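Local coordinates for T-cell surface glycoprotein YE1/48 (Mus musculus, PDB 1QO3) that serves on natural killer cells as an inhibitory receptor for H-2d class I molecules, preventing lysis of the target cell, here through its extracellular C-type lectin-like domain, at residues L61-V72 and C107-G118. The protein carries 1 engineered substitution. Residues are numbered along the deposited sequence; the frame is centred on the assembly and turned at random.
Sequences LQLVVPSDSCWV and CMLLSKTRLDNG
Cys70-Val72 and Cys107-Leu110 pair as antiparallel strands in the buried core of the C-type lectin-like domain, while the hairpin loop after Leu110 meets the last part of helix 55-64 and the loop leading from it to Cys70. Cys70 and Leu110 form the hydrogen-bonded pair, with Leu110 N to Cys70 O at 2.7 Å and Cys70 N to Leu110 O at 2.8 Å; Val72 N continues the ladder to Met108 O. Trp71 and Leu109, the non-hydrogen-bonded pair, put their side chains on the face opposite Cys70 and Leu110. Leu109 CD2 sits over the Trp71 six-membered ring, 3.5 Å from its centroid, in a CH-pi contact, while Met108 O and Gly118 C meet the ring at its edge. Cys107 SG, disulfide-bonded to Cys120, stands more distantly above the ring, 5.2 Å from the same centroid. Trp71 NE1 donates a hydrogen bond to Gln122 O. On the Cys70-Leu110 face, Leu110 CB meets Val72 CG1 at 3.6 Å; with CG opposite the backbone N (chi1 169°), CD2 is carried toward Val65 CG1, 4.0 Å away, the side chains crossing near right angles in both pairs. From helix 55-64 the side chain of Gln62, extended beyond CG, brings NE2 to Ser111 O in the hairpin loop, 3.1 Å away, nearly straight (164°) and in the carbonyl plane; that oxygen also accepts from Arg114 N. Water 1 links NE2 to Thr113 O, and Lys112 N donates a hydrogen bond to Pro66 O. Lys112 NZ forms a salt bridge with an acidic side chain of another protein's chain, so this loop lies at the interface with that protein. Strand 70-77, flanked by 107-110 and 124-131, belongs to the central sheet of the C-type lectin-like fold.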
loop_
_atom_site.group_PDB
_atom_site.type_symbol
_atom_site.label_atom_id
_atom_site.label_comp_id
_atom_site.label_asym_id
_atom_site.label_seq_id
_atom_site.Cartn_x
_atom_site.Cartn_y
_atom_site.Cartn_z
ATOM N N LEU C 61 -14.354 6.872 -8.833
ATOM C CA LEU C 61 -15.275 7.486 -7.867
ATOM C C LEU C 61 -15.461 6.709 -6.563
ATOM O O LEU C 61 -15.684 7.310 -5.505
ATOM C CB LEU C 61 -16.660 7.717 -8.500
ATOM C CG LEU C 61 -16.850 8.837 -9.534
ATOM C CD1 LEU C 61 -18.262 8.759 -10.122
ATOM C CD2 LEU C 61 -16.621 10.201 -8.866
ATOM N N GLN C 62 -15.381 5.385 -6.624
ATOM C CA GLN C 62 -15.578 4.599 -5.417
ATOM C C GLN C 62 -14.385 4.635 -4.477
ATOM O O GLN C 62 -14.469 4.179 -3.339
ATOM C CB GLN C 62 -15.983 3.164 -5.773
ATOM C CG GLN C 62 -17.413 3.127 -6.316
ATOM C CD GLN C 62 -17.928 1.730 -6.612
ATOM O OE1 GLN C 62 -17.289 0.950 -7.326
ATOM N NE2 GLN C 62 -19.101 1.413 -6.074
ATOM N N LEU C 63 -13.287 5.213 -4.956
ATOM C CA LEU C 63 -12.086 5.364 -4.156
ATOM C C LEU C 63 -12.248 6.588 -3.269
ATOM O O LEU C 63 -11.601 6.689 -2.224
ATOM C CB LEU C 63 -10.860 5.586 -5.045
ATOM C CG LEU C 63 -10.471 4.490 -6.039
ATOM C CD1 LEU C 63 -9.255 4.949 -6.823
ATOM C CD2 LEU C 63 -10.184 3.184 -5.302
ATOM N N VAL C 64 -13.111 7.518 -3.683
ATOM C CA VAL C 64 -13.296 8.755 -2.923
ATOM C C VAL C 64 -14.686 9.090 -2.391
ATOM O O VAL C 64 -14.801 9.930 -1.498
ATOM C CB VAL C 64 -12.811 9.981 -3.727
ATOM C CG1 VAL C 64 -11.376 9.777 -4.175
ATOM C CG2 VAL C 64 -13.723 10.223 -4.929
ATOM N N VAL C 65 -15.740 8.472 -2.921
ATOM C CA VAL C 65 -17.086 8.772 -2.421
ATOM C C VAL C 65 -17.348 8.092 -1.075
ATOM O O VAL C 65 -16.834 7.000 -0.805
ATOM C CB VAL C 65 -18.203 8.343 -3.412
ATOM C CG1 VAL C 65 -18.001 9.041 -4.760
ATOM C CG2 VAL C 65 -18.221 6.824 -3.564
ATOM N N PRO C 66 -18.156 8.737 -0.216
ATOM C CA PRO C 66 -18.542 8.276 1.123
ATOM C C PRO C 66 -19.090 6.849 1.169
ATOM O O PRO C 66 -19.655 6.356 0.188
ATOM C CB PRO C 66 -19.607 9.289 1.541
ATOM C CG PRO C 66 -19.200 10.544 0.809
ATOM C CD PRO C 66 -18.831 10.007 -0.548
ATOM N N SER C 67 -18.917 6.182 2.308
ATOM C CA SER C 67 -19.452 4.836 2.462
ATOM C C SER C 67 -20.970 5.032 2.524
ATOM O O SER C 67 -21.744 4.145 2.155
ATOM C CB SER C 67 -18.920 4.170 3.745
ATOM O OG SER C 67 -19.256 4.908 4.909
ATOM N N ASP C 68 -21.387 6.209 2.992
ATOM C CA ASP C 68 -22.808 6.547 3.040
ATOM C C ASP C 68 -23.179 6.825 1.597
ATOM O O ASP C 68 -22.379 7.360 0.837
ATOM C CB ASP C 68 -23.072 7.811 3.863
ATOM C CG ASP C 68 -22.951 7.576 5.349
ATOM O OD1 ASP C 68 -23.175 6.427 5.793
ATOM O OD2 ASP C 68 -22.646 8.550 6.070
ATOM N N SER C 69 -24.398 6.484 1.224
ATOM C CA SER C 69 -24.828 6.672 -0.145
ATOM C C SER C 69 -25.070 8.127 -0.563
ATOM O O SER C 69 -25.281 9.009 0.267
ATOM C CB SER C 69 -26.077 5.829 -0.372
ATOM O OG SER C 69 -25.860 4.513 0.117
ATOM N N CYS C 70 -25.025 8.349 -1.871
ATOM C CA CYS C 70 -25.241 9.660 -2.469
ATOM C C CYS C 70 -26.160 9.496 -3.677
ATOM O O CYS C 70 -25.985 8.566 -4.477
ATOM C CB CYS C 70 -23.914 10.254 -2.961
ATOM S SG CYS C 70 -22.621 10.410 -1.720
ATOM N N TRP C 71 -27.130 10.394 -3.812
ATOM C CA TRP C 71 -28.043 10.365 -4.957
ATOM C C TRP C 71 -27.269 10.677 -6.250
ATOM O O TRP C 71 -26.420 11.575 -6.270
ATOM C CB TRP C 71 -29.150 11.415 -4.773
ATOM C CG TRP C 71 -30.302 11.000 -3.879
ATOM C CD1 TRP C 71 -30.898 11.757 -2.909
ATOM C CD2 TRP C 71 -31.040 9.770 -3.934
ATOM N NE1 TRP C 71 -31.962 11.080 -2.360
ATOM C CE2 TRP C 71 -32.072 9.858 -2.970
ATOM C CE3 TRP C 71 -30.931 8.604 -4.706
ATOM C CZ2 TRP C 71 -32.989 8.822 -2.754
ATOM C CZ3 TRP C 71 -31.841 7.571 -4.495
ATOM C CH2 TRP C 71 -32.861 7.690 -3.523
ATOM N N VAL C 72 -27.537 9.916 -7.314
ATOM C CA VAL C 72 -26.911 10.146 -8.616
ATOM C C VAL C 72 -28.021 10.302 -9.659
ATOM O O VAL C 72 -29.177 9.988 -9.382
ATOM C CB VAL C 72 -25.930 9.000 -9.025
ATOM C CG1 VAL C 72 -24.646 9.116 -8.220
ATOM C CG2 VAL C 72 -26.566 7.646 -8.798
ATOM N N CYS C 107 -35.056 5.260 -7.363
ATOM C CA CYS C 107 -33.952 6.197 -7.597
ATOM C C CYS C 107 -32.612 5.534 -7.265
ATOM O O CYS C 107 -32.543 4.675 -6.387
ATOM C CB CYS C 107 -34.171 7.478 -6.778
ATOM S SG CYS C 107 -35.439 8.564 -7.521
ATOM N N MET C 108 -31.551 5.930 -7.966
ATOM C CA MET C 108 -30.237 5.322 -7.773
ATOM C C MET C 108 -29.267 6.036 -6.829
ATOM O O MET C 108 -29.033 7.242 -6.936
ATOM C CB MET C 108 -29.566 5.129 -9.137
ATOM C CG MET C 108 -28.533 4.022 -9.163
ATOM S SD MET C 108 -29.252 2.405 -8.745
ATOM C CE MET C 108 -30.093 2.018 -10.283
ATOM N N LEU C 109 -28.695 5.260 -5.916
ATOM C CA LEU C 109 -27.730 5.749 -4.936
ATOM C C LEU C 109 -26.337 5.222 -5.256
ATOM O O LEU C 109 -26.197 4.075 -5.691
ATOM C CB LEU C 109 -28.102 5.259 -3.536
ATOM C CG LEU C 109 -29.337 5.840 -2.863
ATOM C CD1 LEU C 109 -29.764 4.949 -1.706
ATOM C CD2 LEU C 109 -29.021 7.254 -2.395
ATOM N N LEU C 110 -25.315 6.055 -5.045
ATOM C CA LEU C 110 -23.927 5.641 -5.257
ATOM C C LEU C 110 -23.212 5.616 -3.913
ATOM O O LEU C 110 -23.297 6.562 -3.122
ATOM C CB LEU C 110 -23.165 6.599 -6.188
ATOM C CG LEU C 110 -21.641 6.348 -6.219
ATOM C CD1 LEU C 110 -21.327 5.014 -6.896
ATOM C CD2 LEU C 110 -20.927 7.472 -6.943
ATOM N N SER C 111 -22.519 4.521 -3.647
ATOM C CA SER C 111 -21.758 4.395 -2.409
ATOM C C SER C 111 -20.405 3.808 -2.778
ATOM O O SER C 111 -20.216 3.309 -3.884
ATOM C CB SER C 111 -22.467 3.472 -1.416
ATOM O OG SER C 111 -22.388 2.122 -1.837
ATOM N N LYS C 112 -19.469 3.882 -1.839
ATOM C CA LYS C 112 -18.118 3.367 -2.008
ATOM C C LYS C 112 -18.098 1.947 -2.567
ATOM O O LYS C 112 -17.199 1.570 -3.317
ATOM C CB LYS C 112 -17.403 3.390 -0.652
ATOM C CG LYS C 112 -16.088 2.615 -0.605
ATOM C CD LYS C 112 -15.437 2.715 0.770
ATOM C CE LYS C 112 -14.129 1.938 0.813
ATOM N NZ LYS C 112 -13.379 2.111 2.099
ATOM N N THR C 113 -19.104 1.163 -2.214
ATOM C CA THR C 113 -19.149 -0.227 -2.644
ATOM C C THR C 113 -20.351 -0.608 -3.488
ATOM O O THR C 113 -20.412 -1.720 -4.008
ATOM C CB THR C 113 -19.119 -1.168 -1.411
ATOM O OG1 THR C 113 -20.191 -0.821 -0.514
ATOM C CG2 THR C 113 -17.786 -1.048 -0.677
ATOM N N ARG C 114 -21.303 0.300 -3.639
ATOM C CA ARG C 114 -22.491 -0.042 -4.406
ATOM C C ARG C 114 -23.152 1.067 -5.222
ATOM O O ARG C 114 -22.888 2.259 -5.052
ATOM C CB ARG C 114 -23.560 -0.626 -3.462
ATOM C CG ARG C 114 -23.230 -1.982 -2.812
ATOM C CD ARG C 114 -23.241 -3.127 -3.829
ATOM N NE ARG C 114 -24.500 -3.200 -4.567
ATOM C CZ ARG C 114 -25.657 -3.616 -4.059
ATOM N NH1 ARG C 114 -25.733 -4.014 -2.796
ATOM N NH2 ARG C 114 -26.752 -3.606 -4.809
ATOM N N LEU C 115 -24.025 0.612 -6.113
ATOM C CA LEU C 115 -24.867 1.439 -6.965
ATOM C C LEU C 115 -26.190 0.709 -6.655
ATOM O O LEU C 115 -26.607 -0.202 -7.372
ATOM C CB LEU C 115 -24.451 1.289 -8.440
ATOM C CG LEU C 115 -24.716 2.454 -9.412
ATOM C CD1 LEU C 115 -24.409 3.795 -8.750
ATOM C CD2 LEU C 115 -23.858 2.280 -10.664
ATOM N N ASP C 116 -26.809 1.097 -5.543
ATOM C CA ASP C 116 -28.034 0.473 -5.043
ATOM C C ASP C 116 -29.244 1.407 -5.132
ATOM O O ASP C 116 -29.105 2.628 -5.010
ATOM C CB ASP C 116 -27.777 0.045 -3.591
ATOM C CG ASP C 116 -28.825 -0.904 -3.051
ATOM O OD1 ASP C 116 -29.465 -1.620 -3.849
ATOM O OD2 ASP C 116 -28.986 -0.946 -1.811
ATOM N N ASN C 117 -30.430 0.840 -5.345
ATOM C CA ASN C 117 -31.626 1.665 -5.455
ATOM C C ASN C 117 -32.193 2.007 -4.090
ATOM O O ASN C 117 -32.095 1.226 -3.145
ATOM C CB ASN C 117 -32.695 0.990 -6.330
ATOM C CG ASN C 117 -33.208 -0.318 -5.741
ATOM O OD1 ASN C 117 -32.430 -1.218 -5.415
ATOM N ND2 ASN C 117 -34.529 -0.431 -5.616
ATOM N N GLY C 118 -32.755 3.205 -3.990
ATOM C CA GLY C 118 -33.335 3.662 -2.745
ATOM C C GLY C 118 -34.628 4.399 -3.039
ATOM O O GLY C 118 -34.979 4.637 -4.195
HETATM O O HOH W 1 -20.458 -1.412 -6.864
HETATM O O HOH W 2 -20.100 1.717 1.034
#